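Local structure of Two-component insecticidal protein 16 kDa unit (Alcaligenes faecalis, 5V3S) at residues A[18-24]-A[134-140]; A[31-37]-A[85-91]; A[94-100]-A[111-117]; A[25-31]-A[140-146]. The protein is the 16 kDa aegerolysin-family component of a two-part bacterial toxin that kills corn rootworm, probably by acting together with its partner protein. The contacts are given in a common frame with arbitrary orientation. Numbering follows the deposited sequence.

Contact 1: A[18-24]-A[134-140]; sequences QWMEITI and AMGNIFI. Unlike the reference sequence in segment 18-24: Met20 (reference Ile). Unlike the reference sequence in segment 134-140: Met135 (reference Thr).
Strands 19-24 and 136-140 run parallel, with axes 4.6 Å apart at 20°. The register pairs Met20 with Gly136, Ile22 with Ile138 and Ile24 with Ile140 (CA-CA 4.6 to 4.8 Å). Backbone hydrogen bonds zigzag between them: Gly136 N to Trp19 O 2.9 Å, Glu21 N to Gly136 O 3.0 Å, Ile138 N to Glu21 O 2.8 Å, Thr23 N to Ile138 O 2.9 Å, Ile140 N to Thr23 O 2.8 Å. Before the strands, Met135 N bonds Gln18 OE1 at 3.0 Å. Apolar packing fills the buried face of Met20, Ile22, Ile24, Ile138 and Ile140. Ile22 CD1 lies 3.5 Å from Ile138 CG2 and 3.7 Å from Ile140 CD1. Met20, a selenomethionine where the reference has Ile, puts CE 3.9 Å from Ile138 CD1. On the other face Trp19 (chi1 p) folds over Gly136, whose CA sits 3.8 Å from the six-membered ring centroid, a CH-pi contact. At phi/psi 92/-154 a CB on Gly136 would jam against Met135 O. Such parallel pairing of first and last strands lies inside one sheet of the aegerolysin beta-sandwich.

Contact 2: A[31-37]-A[85-91]; sequences FKVEGAY and GGFSLYD
Strands 31-37 and 85-91 are antiparallel, with axes 4.5 Å apart at 172°. Lys32-Tyr90 and Glu34-Ser88 are hydrogen-bonded pairs, and Val33-Leu89 between them is non-hydrogen-bonded. Lys32 N reaches Tyr90 O at 2.9 Å and Tyr90 N reaches Lys32 O at 2.8 Å. Glu34 N to Ser88 O is 3.0 Å, and Ser88 N to Glu34 O is 2.8 Å. A beta bulge then shifts the register by one. Gly35 takes phi/psi 77/11, and pairing resumes with Tyr37 N to Gly86 O at 2.9 Å and Gly86 N to Tyr37 O at 3.2 Å. The Tyr37 ring (chi1 p) lies over the two glycines, with Gly85 CA 4.2 Å from its centroid. A CB on Gly86 would clash with this ring. Phe31 CB meets Leu89 CD1 at 3.7 Å, and Val33 CG1 meets Phe87 CD2 at 4.0 Å. Glu34 CB touches Tyr90 CE1 at 3.5 Å. Strands 62-63 and 94-103 flank this pair in its antiparallel sheet, while Phe87 and Leu89 pack on Ile24 of strand 19-27 in the facing sheet.

Contact 3: A[94-100]-A[111-117]; sequences KLVFEYY and DELTVKD
Tyr99 OH donates to Asp111 OD2 at 2.8 Å; the same oxygen also takes a salt bridge from Lys125 and a hydrogen bond from Gly129 N. Water 1 joins Glu98 OE1 (2.6 Å) to Lys116 NZ (2.7 Å). Water 2 joins Glu98 OE1 (2.5 Å) to Thr114 OG1 (3.1 Å). The backbones form an antiparallel hairpin, with strand axes 4.7 Å apart at 168°. Glu98-Thr114 is a hydrogen-bonded pair (Glu98 N to Thr114 O 2.9 Å, Thr114 N to Glu98 O 2.8 Å). So is Tyr100-Glu112, with both bonds, Tyr100 N to Glu112 O and Glu112 N to Tyr100 O, at 2.9 Å. Lys116 N to Val96 O (2.8 Å) ends the ladder. Val96 has psi -51°, and with Phe97 it forms a classic bulge opposite Leu89. Phe97 (chi1 p) brings CD1 to 3.6 Å from Leu113 CD1, and Tyr99 CD1 is 3.9 Å from Leu113 CB. The chemistry implies a mainly apolar side of Phe97, Tyr99 and Leu113, ending in the polar Tyr99-Asp111-Lys125 group, and another side where water links Glu98, Thr114 and Lys116.

Contact 4: A[25-31]-A[140-146]; sequences FVVNSNF and ITVVKKS
This is the C-terminal end of a parallel strand pair in the mixed sheet, together with the turn that leaves strand 25-27. The axes of strands 25-27 and 140-144 lie 4.7 Å apart at 11°. Phe25 pairs with Thr141, Val26 with Val142 and Val27 with Val143. The hydrogen bonds are Phe25 N to Ile140 O 3.0 Å, Val142 N to Phe25 O 3.0 Å, Val27 N to Val142 O 2.9 Å and Lys144 N to Val27 O 3.0 Å. Asn28 then turns the chain with phi/psi 78/14, and its ND2 donates to Lys144 O at 3.1 Å. Lys144 is fully extended. Its NZ bridges through water 3 (3.1 Å) to Ser29 OG (2.8 Å from that water), and both side chains also bind Asp91. Phe31 packs on the face of Val26 and Val142, with its CE2 3.7 Å from Val142 CG1. On the opposite face Val27 CB meets Val143 CG2 at 4.1 Å. The short 28-30 connection carries the chain from strand 19-27 to strand 31-38 of the facing antiparallel sheet, a crossover between the layers of the aegerolysin beta-sandwich.

Contacts 1 and 4 are successive parts of one parallel pair, strands 19-27 and 136-144, and share Ile140; their centres lie 19 Å apart. Contacts 2 and 3 lie in the opposing antiparallel sheet, centres 9 Å apart, and Phe87 O to Tyr99 N at 2.8 Å joins their neighbouring strands. The packing between the sheets is largely apolar. Ile22 CD1 is 3.4 Å from Tyr99 CE2, Ile24 CD1 is 3.9 Å from Phe87 CZ, and Phe97 CE2 is 3.6 Å from Val142 CG2. Phe31 belongs to both contacts 2 and 4. At that end a salt bridge, Asp91 OD2 to Lys144 NZ at 2.8 Å, ties the sheets together.

Contact 1: A[18-24]-A[134-140]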
# COMPACT_ATOMS: atom_id res chain seq x y z
N GLN A 18 -5.06 14.78 4.49
CA GLN A 18 -5.08 13.74 3.43
C GLN A 18 -4.08 12.66 3.83
O GLN A 18 -2.90 12.93 4.08
CB GLN A 18 -4.75 14.36 2.08
CG GLN A 18 -4.71 13.36 0.94
CD GLN A 18 -6.01 12.56 0.86
OE1 GLN A 18 -6.33 11.77 1.74
NE2 GLN A 18 -6.83 12.90 -0.13
N TRP A 19 -4.58 11.43 4.02
CA TRP A 19 -3.74 10.42 4.60
C TRP A 19 -4.32 9.07 4.18
O TRP A 19 -5.51 8.96 3.79
CB TRP A 19 -3.67 10.50 6.12
CG TRP A 19 -5.02 10.24 6.75
CD1 TRP A 19 -6.01 11.17 6.96
CD2 TRP A 19 -5.54 8.98 7.24
NE1 TRP A 19 -7.11 10.57 7.53
CE2 TRP A 19 -6.85 9.22 7.71
CE3 TRP A 19 -5.04 7.68 7.27
CZ2 TRP A 19 -7.65 8.22 8.25
CZ3 TRP A 19 -5.84 6.66 7.83
CH2 TRP A 19 -7.13 6.92 8.30
N MSE A 20 -3.44 8.09 4.18
CA MSE A 20 -3.84 6.72 3.86
C MSE A 20 -3.01 5.81 4.76
O MSE A 20 -1.88 6.13 5.14
CB MSE A 20 -3.63 6.39 2.36
CG MSE A 20 -2.21 6.54 1.75
SE MSE A 20 -1.15 4.87 2.11
CE MSE A 20 -1.79 4.13 0.41
N GLU A 21 -3.55 4.65 5.09
CA GLU A 21 -2.75 3.59 5.67
C GLU A 21 -3.17 2.31 5.00
O GLU A 21 -4.35 2.05 4.92
CB GLU A 21 -2.87 3.45 7.21
CG GLU A 21 -2.22 4.59 7.96
CD GLU A 21 -1.91 4.35 9.40
OE1 GLU A 21 -2.14 3.20 9.88
OE2 GLU A 21 -1.43 5.36 10.03
N ILE A 22 -2.19 1.56 4.48
CA ILE A 22 -2.47 0.35 3.71
C ILE A 22 -1.82 -0.85 4.45
O ILE A 22 -0.66 -0.83 4.75
CB ILE A 22 -2.14 0.47 2.21
CG1 ILE A 22 -2.59 -0.74 1.46
CG2 ILE A 22 -0.70 0.67 1.94
CD1 ILE A 22 -2.84 -0.48 0.01
N THR A 23 -2.62 -1.86 4.72
CA THR A 23 -2.10 -3.00 5.47
C THR A 23 -2.16 -4.16 4.47
O THR A 23 -3.21 -4.38 3.87
CB THR A 23 -2.94 -3.24 6.75
OG1 THR A 23 -2.78 -2.15 7.61
CG2 THR A 23 -2.44 -4.44 7.46
N ILE A 24 -1.04 -4.92 4.34
CA ILE A 24 -0.94 -6.11 3.47
C ILE A 24 -0.75 -7.31 4.36
O ILE A 24 0.20 -7.31 5.18
CB ILE A 24 0.25 -5.96 2.50
CG1 ILE A 24 0.13 -4.65 1.74
CG2 ILE A 24 0.40 -7.13 1.52
CD1 ILE A 24 0.97 -3.54 2.30
N ALA A 134 -10.54 12.20 3.20
CA ALA A 134 -9.24 11.48 3.31
C ALA A 134 -9.36 10.04 2.77
O ALA A 134 -10.35 9.33 3.03
CB ALA A 134 -8.73 11.46 4.74
N MSE A 135 -8.34 9.62 2.05
CA MSE A 135 -8.30 8.23 1.55
C MSE A 135 -8.55 7.17 2.63
O MSE A 135 -9.32 6.26 2.42
CB MSE A 135 -7.01 8.00 0.76
CG MSE A 135 -6.87 6.63 0.13
SE MSE A 135 -8.29 6.30 -1.18
CE MSE A 135 -7.24 5.75 -2.72
N GLY A 136 -7.89 7.25 3.75
CA GLY A 136 -8.28 6.39 4.86
C GLY A 136 -7.51 5.07 4.93
O GLY A 136 -6.43 4.99 4.49
N ASN A 137 -8.12 4.06 5.54
CA ASN A 137 -7.51 2.75 5.76
C ASN A 137 -7.83 1.83 4.56
O ASN A 137 -8.98 1.76 4.08
CB ASN A 137 -8.03 2.10 7.04
CG ASN A 137 -7.69 2.91 8.30
OD1 ASN A 137 -6.58 2.94 8.72
ND2 ASN A 137 -8.66 3.67 8.80
N ILE A 138 -6.83 1.07 4.10
CA ILE A 138 -7.01 0.17 2.96
C ILE A 138 -6.33 -1.14 3.43
O ILE A 138 -5.31 -1.08 4.11
CB ILE A 138 -6.20 0.67 1.69
CG1 ILE A 138 -6.59 2.14 1.30
CG2 ILE A 138 -6.33 -0.26 0.51
CD1 ILE A 138 -5.50 2.97 0.62
N PHE A 139 -6.86 -2.26 2.98
CA PHE A 139 -6.50 -3.61 3.40
C PHE A 139 -6.35 -4.42 2.14
O PHE A 139 -7.24 -4.47 1.34
CB PHE A 139 -7.66 -4.15 4.25
CG PHE A 139 -7.50 -5.54 4.83
CD1 PHE A 139 -6.33 -6.00 5.40
CD2 PHE A 139 -8.64 -6.35 4.96
CE1 PHE A 139 -6.26 -7.25 6.01
CE2 PHE A 139 -8.58 -7.60 5.56
CZ PHE A 139 -7.40 -8.04 6.12
N ILE A 140 -5.18 -5.08 1.96
CA ILE A 140 -5.00 -6.07 0.87
C ILE A 140 -4.58 -7.41 1.52
O ILE A 140 -3.72 -7.40 2.31
CB ILE A 140 -3.95 -5.62 -0.14
CG1 ILE A 140 -4.34 -4.23 -0.71
CG2 ILE A 140 -3.78 -6.69 -1.24
CD1 ILE A 140 -3.34 -3.72 -1.73

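Contact 2: A[31-37]-A[85-91]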
# COMPACT_ATOMS: atom_id res chain seq x y z
N PHE A 31 6.44 -12.74 1.46
CA PHE A 31 6.41 -11.84 0.34
C PHE A 31 7.26 -10.63 0.68
O PHE A 31 7.56 -10.42 1.86
CB PHE A 31 4.94 -11.34 0.11
CG PHE A 31 3.98 -12.43 -0.31
CD1 PHE A 31 3.47 -13.33 0.61
CD2 PHE A 31 3.54 -12.52 -1.60
CE1 PHE A 31 2.49 -14.28 0.21
CE2 PHE A 31 2.64 -13.48 -2.02
CZ PHE A 31 2.11 -14.38 -1.09
N LYS A 32 7.65 -9.89 -0.37
CA LYS A 32 8.62 -8.79 -0.30
C LYS A 32 8.03 -7.54 -0.94
O LYS A 32 7.59 -7.63 -2.14
CB LYS A 32 9.88 -9.17 -1.03
CG LYS A 32 11.02 -8.14 -0.97
CD LYS A 32 12.22 -8.64 -1.78
CE LYS A 32 11.93 -8.87 -3.28
NZ LYS A 32 13.16 -9.06 -4.15
N VAL A 33 8.09 -6.42 -0.20
CA VAL A 33 7.74 -5.10 -0.80
C VAL A 33 8.91 -4.57 -1.62
O VAL A 33 10.06 -4.53 -1.16
CB VAL A 33 7.28 -4.10 0.26
CG1 VAL A 33 6.88 -2.83 -0.42
CG2 VAL A 33 6.16 -4.66 1.19
N GLU A 34 8.67 -4.09 -2.85
CA GLU A 34 9.74 -3.43 -3.60
C GLU A 34 9.06 -2.35 -4.44
O GLU A 34 7.83 -2.30 -4.59
CB GLU A 34 10.48 -4.38 -4.53
CG GLU A 34 11.30 -5.43 -3.92
CD GLU A 34 12.53 -4.96 -3.20
OE1 GLU A 34 13.10 -3.85 -3.39
OE2 GLU A 34 12.95 -5.79 -2.34
N GLY A 35 9.89 -1.47 -4.98
CA GLY A 35 9.38 -0.50 -5.91
C GLY A 35 8.61 0.68 -5.27
O GLY A 35 7.91 1.44 -5.98
N ALA A 36 8.67 0.84 -3.94
CA ALA A 36 7.92 1.94 -3.33
C ALA A 36 8.46 3.31 -3.78
O ALA A 36 9.68 3.54 -3.81
CB ALA A 36 7.98 1.84 -1.78
N TYR A 37 7.53 4.24 -4.09
CA TYR A 37 7.88 5.58 -4.44
C TYR A 37 6.79 6.52 -4.07
O TYR A 37 5.65 6.14 -3.83
CB TYR A 37 8.15 5.64 -5.96
CG TYR A 37 6.91 5.56 -6.77
CD1 TYR A 37 6.31 4.37 -7.07
CD2 TYR A 37 6.25 6.75 -7.22
CE1 TYR A 37 5.14 4.28 -7.76
CE2 TYR A 37 5.09 6.65 -7.95
CZ TYR A 37 4.51 5.40 -8.16
OH TYR A 37 3.33 5.28 -8.80
N GLY A 85 1.57 7.94 -4.90
CA GLY A 85 2.71 6.98 -4.91
C GLY A 85 2.23 5.58 -5.25
O GLY A 85 1.05 5.36 -5.63
N GLY A 86 3.12 4.62 -4.96
CA GLY A 86 2.84 3.21 -5.23
C GLY A 86 3.94 2.30 -4.70
O GLY A 86 5.00 2.73 -4.18
N PHE A 87 3.69 0.98 -4.86
CA PHE A 87 4.65 -0.05 -4.49
C PHE A 87 4.18 -1.34 -5.12
O PHE A 87 3.03 -1.46 -5.54
CB PHE A 87 4.80 -0.26 -2.96
CG PHE A 87 3.55 -0.72 -2.27
CD1 PHE A 87 2.56 0.21 -1.88
CD2 PHE A 87 3.29 -2.13 -2.06
CE1 PHE A 87 1.42 -0.22 -1.29
CE2 PHE A 87 2.09 -2.54 -1.42
CZ PHE A 87 1.17 -1.55 -1.07
N SER A 88 5.04 -2.34 -5.05
CA SER A 88 4.85 -3.65 -5.67
C SER A 88 5.13 -4.74 -4.65
O SER A 88 5.83 -4.56 -3.68
CB SER A 88 5.68 -3.85 -6.96
OG SER A 88 5.42 -2.83 -7.97
N LEU A 89 4.49 -5.87 -4.85
CA LEU A 89 4.78 -6.98 -3.89
C LEU A 89 5.17 -8.15 -4.72
O LEU A 89 4.54 -8.46 -5.72
CB LEU A 89 3.58 -7.43 -3.14
CG LEU A 89 3.76 -8.40 -1.99
CD1 LEU A 89 4.43 -7.81 -0.82
CD2 LEU A 89 2.44 -8.97 -1.59
N TYR A 90 6.16 -8.86 -4.24
CA TYR A 90 6.72 -10.01 -4.94
C TYR A 90 6.63 -11.26 -4.03
O TYR A 90 6.55 -11.16 -2.79
CB TYR A 90 8.19 -9.78 -5.23
CG TYR A 90 8.42 -8.67 -6.17
CD1 TYR A 90 8.35 -7.35 -5.73
CD2 TYR A 90 8.69 -8.90 -7.49
CE1 TYR A 90 8.49 -6.28 -6.62
CE2 TYR A 90 8.83 -7.84 -8.38
CZ TYR A 90 8.73 -6.53 -7.91
OH TYR A 90 8.94 -5.51 -8.86
N ASP A 91 6.69 -12.43 -4.66
CA ASP A 91 6.81 -13.74 -3.95
C ASP A 91 8.08 -14.33 -4.61
O ASP A 91 8.01 -14.77 -5.78
CB ASP A 91 5.61 -14.63 -4.23
CG ASP A 91 5.78 -16.08 -3.56
OD1 ASP A 91 6.64 -16.16 -2.72
OD2 ASP A 91 4.99 -17.00 -3.80

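Contact 3: A[94-100]-A[111-117]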
# COMPACT_ATOMS: atom_id res chain seq x y z
N LYS A 94 8.76 -13.45 -8.41
CA LYS A 94 7.49 -13.39 -9.10
C LYS A 94 6.77 -12.09 -8.65
O LYS A 94 6.53 -11.88 -7.45
CB LYS A 94 6.62 -14.58 -8.78
CG LYS A 94 7.25 -15.93 -9.10
CD LYS A 94 6.48 -16.63 -10.21
CE LYS A 94 5.33 -17.49 -9.68
NZ LYS A 94 4.95 -18.59 -10.65
N LEU A 95 6.40 -11.25 -9.60
CA LEU A 95 5.60 -10.05 -9.26
C LEU A 95 4.13 -10.49 -9.03
O LEU A 95 3.51 -11.05 -9.94
CB LEU A 95 5.70 -9.05 -10.41
CG LEU A 95 4.88 -7.74 -10.21
CD1 LEU A 95 5.29 -6.97 -9.01
CD2 LEU A 95 5.07 -6.92 -11.49
N VAL A 96 3.57 -10.20 -7.83
CA VAL A 96 2.24 -10.59 -7.47
C VAL A 96 1.25 -9.44 -7.77
O VAL A 96 0.25 -9.69 -8.46
CB VAL A 96 2.23 -11.01 -6.02
CG1 VAL A 96 0.82 -11.32 -5.54
CG2 VAL A 96 3.21 -12.20 -5.89
N PHE A 97 1.55 -8.24 -7.31
CA PHE A 97 0.69 -7.01 -7.62
C PHE A 97 1.47 -5.71 -7.62
O PHE A 97 2.58 -5.61 -7.15
CB PHE A 97 -0.56 -6.84 -6.74
CG PHE A 97 -0.32 -6.43 -5.29
CD1 PHE A 97 -0.00 -5.16 -4.92
CD2 PHE A 97 -0.51 -7.35 -4.24
CE1 PHE A 97 0.14 -4.79 -3.58
CE2 PHE A 97 -0.35 -7.00 -2.93
CZ PHE A 97 -0.01 -5.70 -2.59
N GLU A 98 0.88 -4.75 -8.28
CA GLU A 98 1.36 -3.37 -8.31
C GLU A 98 0.19 -2.57 -7.77
O GLU A 98 -1.00 -2.86 -8.09
CB GLU A 98 1.70 -2.93 -9.72
CG GLU A 98 2.95 -3.64 -10.26
CD GLU A 98 3.08 -3.51 -11.76
OE1 GLU A 98 2.08 -3.39 -12.51
OE2 GLU A 98 4.19 -3.44 -12.17
N TYR A 99 0.51 -1.66 -6.82
CA TYR A 99 -0.51 -0.79 -6.30
C TYR A 99 -0.13 0.70 -6.53
O TYR A 99 1.04 1.04 -6.53
CB TYR A 99 -0.73 -1.07 -4.81
CG TYR A 99 -1.89 -0.29 -4.24
CD1 TYR A 99 -3.22 -0.53 -4.71
CD2 TYR A 99 -1.66 0.72 -3.32
CE1 TYR A 99 -4.29 0.22 -4.18
CE2 TYR A 99 -2.68 1.41 -2.77
CZ TYR A 99 -3.99 1.18 -3.22
OH TYR A 99 -4.97 1.99 -2.68
N TYR A 100 -1.13 1.56 -6.69
CA TYR A 100 -0.90 3.02 -6.97
C TYR A 100 -2.05 3.78 -6.44
O TYR A 100 -3.20 3.28 -6.45
CB TYR A 100 -0.74 3.28 -8.52
CG TYR A 100 -0.89 4.75 -8.95
CD1 TYR A 100 0.15 5.62 -8.78
CD2 TYR A 100 -2.11 5.28 -9.43
CE1 TYR A 100 0.06 6.97 -9.05
CE2 TYR A 100 -2.21 6.64 -9.76
CZ TYR A 100 -1.09 7.47 -9.57
OH TYR A 100 -1.11 8.79 -9.85
N ASP A 111 -7.29 5.19 -6.97
CA ASP A 111 -6.20 4.18 -6.86
C ASP A 111 -6.30 3.13 -7.93
O ASP A 111 -7.18 3.18 -8.82
CB ASP A 111 -6.22 3.62 -5.44
CG ASP A 111 -7.37 2.62 -5.18
OD1 ASP A 111 -8.18 2.27 -6.15
OD2 ASP A 111 -7.42 2.20 -3.98
N GLU A 112 -5.41 2.16 -7.88
CA GLU A 112 -5.43 1.13 -8.89
C GLU A 112 -4.58 0.03 -8.37
O GLU A 112 -3.46 0.30 -7.97
CB GLU A 112 -4.84 1.62 -10.19
CG GLU A 112 -4.61 0.54 -11.22
CD GLU A 112 -5.77 0.36 -12.13
OE1 GLU A 112 -6.91 0.64 -11.70
OE2 GLU A 112 -5.52 -0.03 -13.28
N LEU A 113 -5.15 -1.15 -8.38
CA LEU A 113 -4.46 -2.43 -7.98
C LEU A 113 -4.41 -3.34 -9.15
O LEU A 113 -5.45 -3.76 -9.67
CB LEU A 113 -5.21 -3.12 -6.87
CG LEU A 113 -4.73 -4.54 -6.60
CD1 LEU A 113 -3.39 -4.46 -5.85
CD2 LEU A 113 -5.73 -5.28 -5.81
N THR A 114 -3.21 -3.59 -9.64
CA THR A 114 -2.94 -4.42 -10.76
C THR A 114 -2.44 -5.78 -10.27
O THR A 114 -1.28 -5.88 -9.85
CB THR A 114 -1.86 -3.75 -11.67
OG1 THR A 114 -2.19 -2.35 -11.99
CG2 THR A 114 -1.70 -4.50 -13.00
N VAL A 115 -3.26 -6.84 -10.43
CA VAL A 115 -2.80 -8.15 -10.00
C VAL A 115 -2.13 -8.81 -11.18
O VAL A 115 -2.71 -8.93 -12.30
CB VAL A 115 -3.96 -9.03 -9.47
CG1 VAL A 115 -3.43 -10.45 -9.09
CG2 VAL A 115 -4.65 -8.34 -8.33
N LYS A 116 -0.94 -9.30 -10.94
CA LYS A 116 -0.09 -9.78 -12.04
C LYS A 116 -0.14 -11.30 -12.20
O LYS A 116 0.17 -11.81 -13.26
CB LYS A 116 1.35 -9.26 -11.86
CG LYS A 116 1.39 -7.72 -12.01
CD LYS A 116 1.16 -7.38 -13.47
CE LYS A 116 2.43 -7.43 -14.29
NZ LYS A 116 2.21 -6.91 -15.70
N ASP A 117 -0.50 -12.01 -11.14
CA ASP A 117 -0.66 -13.46 -11.28
C ASP A 117 -1.90 -13.88 -10.57
O ASP A 117 -1.84 -14.28 -9.40
CB ASP A 117 0.56 -14.19 -10.74
CG ASP A 117 0.49 -15.69 -10.97
OD1 ASP A 117 -0.55 -16.19 -11.47
OD2 ASP A 117 1.49 -16.34 -10.70
O HOH W 1 2.47 -4.33 -14.94
O HOH W 2 0.55 -1.44 -13.00

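Contact 4: A[25-31]-A[140-146]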
# COMPACT_ATOMS: atom_id res chain seq x y z
N PHE A 25 -1.70 -8.25 4.30
CA PHE A 25 -1.67 -9.45 5.17
C PHE A 25 -1.51 -10.57 4.20
O PHE A 25 -2.25 -10.62 3.21
CB PHE A 25 -3.02 -9.65 5.93
CG PHE A 25 -3.01 -10.77 6.89
CD1 PHE A 25 -2.57 -10.58 8.17
CD2 PHE A 25 -3.33 -12.06 6.48
CE1 PHE A 25 -2.56 -11.62 9.09
CE2 PHE A 25 -3.27 -13.15 7.39
CZ PHE A 25 -2.86 -12.90 8.67
N VAL A 26 -0.67 -11.55 4.52
CA VAL A 26 -0.29 -12.57 3.53
C VAL A 26 -0.39 -13.94 4.14
O VAL A 26 -0.22 -14.05 5.34
CB VAL A 26 1.13 -12.39 2.98
CG1 VAL A 26 1.31 -10.94 2.47
CG2 VAL A 26 2.17 -12.66 4.03
N VAL A 27 -0.58 -14.92 3.26
CA VAL A 27 -0.77 -16.34 3.64
C VAL A 27 -0.12 -17.24 2.62
O VAL A 27 -0.22 -17.08 1.45
CB VAL A 27 -2.29 -16.68 3.76
CG1 VAL A 27 -2.52 -18.11 4.17
CG2 VAL A 27 -3.05 -15.71 4.63
N ASN A 28 0.53 -18.26 3.14
CA ASN A 28 1.08 -19.39 2.41
C ASN A 28 2.40 -19.17 1.66
O ASN A 28 2.81 -20.01 0.81
CB ASN A 28 0.07 -20.08 1.53
CG ASN A 28 0.47 -21.52 1.22
OD1 ASN A 28 1.08 -22.16 2.07
ND2 ASN A 28 0.18 -22.01 -0.02
N SER A 29 3.09 -18.07 1.98
CA SER A 29 4.44 -17.74 1.50
C SER A 29 4.93 -16.53 2.27
O SER A 29 4.18 -15.97 3.04
CB SER A 29 4.47 -17.45 0.03
OG SER A 29 5.77 -17.67 -0.50
N ASN A 30 6.20 -16.17 2.11
CA ASN A 30 6.70 -14.86 2.60
C ASN A 30 6.87 -14.01 1.37
O ASN A 30 7.32 -14.50 0.36
CB ASN A 30 8.02 -14.97 3.27
CG ASN A 30 8.02 -16.10 4.29
OD1 ASN A 30 7.08 -16.22 5.08
ND2 ASN A 30 9.05 -16.91 4.26
N PHE A 31 6.44 -12.74 1.46
CA PHE A 31 6.41 -11.84 0.34
C PHE A 31 7.26 -10.63 0.68
O PHE A 31 7.56 -10.42 1.86
CB PHE A 31 4.94 -11.34 0.11
CG PHE A 31 3.98 -12.43 -0.31
CD1 PHE A 31 3.47 -13.33 0.61
CD2 PHE A 31 3.54 -12.52 -1.60
CE1 PHE A 31 2.49 -14.28 0.21
CE2 PHE A 31 2.64 -13.48 -2.02
CZ PHE A 31 2.11 -14.38 -1.09
N ILE A 140 -5.18 -5.08 1.96
CA ILE A 140 -5.00 -6.07 0.87
C ILE A 140 -4.58 -7.41 1.52
O ILE A 140 -3.72 -7.40 2.31
CB ILE A 140 -3.95 -5.62 -0.14
CG1 ILE A 140 -4.34 -4.23 -0.71
CG2 ILE A 140 -3.78 -6.69 -1.24
CD1 ILE A 140 -3.34 -3.72 -1.73
N THR A 141 -5.28 -8.47 1.19
CA THR A 141 -4.98 -9.83 1.51
C THR A 141 -4.39 -10.48 0.27
O THR A 141 -4.80 -10.29 -0.92
CB THR A 141 -6.19 -10.60 2.13
OG1 THR A 141 -7.35 -10.52 1.22
CG2 THR A 141 -6.62 -9.97 3.51
N VAL A 142 -3.41 -11.34 0.54
CA VAL A 142 -2.78 -12.04 -0.47
C VAL A 142 -2.65 -13.52 0.02
O VAL A 142 -2.12 -13.74 1.05
CB VAL A 142 -1.42 -11.45 -0.77
CG1 VAL A 142 -0.88 -12.21 -1.94
CG2 VAL A 142 -1.49 -9.92 -1.10
N VAL A 143 -3.20 -14.43 -0.73
CA VAL A 143 -3.17 -15.85 -0.41
C VAL A 143 -2.54 -16.55 -1.58
O VAL A 143 -3.07 -16.53 -2.67
CB VAL A 143 -4.60 -16.44 -0.16
CG1 VAL A 143 -4.50 -17.95 0.11
CG2 VAL A 143 -5.25 -15.74 1.01
N LYS A 144 -1.36 -17.16 -1.37
CA LYS A 144 -0.79 -18.09 -2.40
C LYS A 144 -1.65 -19.36 -2.39
O LYS A 144 -1.74 -20.02 -1.32
CB LYS A 144 0.65 -18.44 -2.10
CG LYS A 144 1.36 -19.23 -3.20
CD LYS A 144 2.79 -19.56 -2.87
CE LYS A 144 3.65 -20.00 -4.09
NZ LYS A 144 5.13 -19.77 -3.79
N LYS A 145 -2.22 -19.71 -3.54
CA LYS A 145 -3.15 -20.80 -3.64
C LYS A 145 -2.42 -22.10 -3.33
O LYS A 145 -1.24 -22.26 -3.67
CB LYS A 145 -3.78 -20.83 -5.02
CG LYS A 145 -4.77 -19.71 -5.26
CD LYS A 145 -5.27 -19.86 -6.68
CE LYS A 145 -6.26 -18.82 -7.14
NZ LYS A 145 -6.55 -19.12 -8.59
N SER A 146 -3.12 -22.94 -2.55
CA SER A 146 -2.69 -24.31 -2.21
C SER A 146 -3.31 -25.28 -3.22
O SER A 146 -4.53 -25.33 -3.34
CB SER A 146 -3.28 -24.69 -0.85
OG SER A 146 -2.74 -23.92 0.18
O HOH W 3 5.69 -20.44 -0.80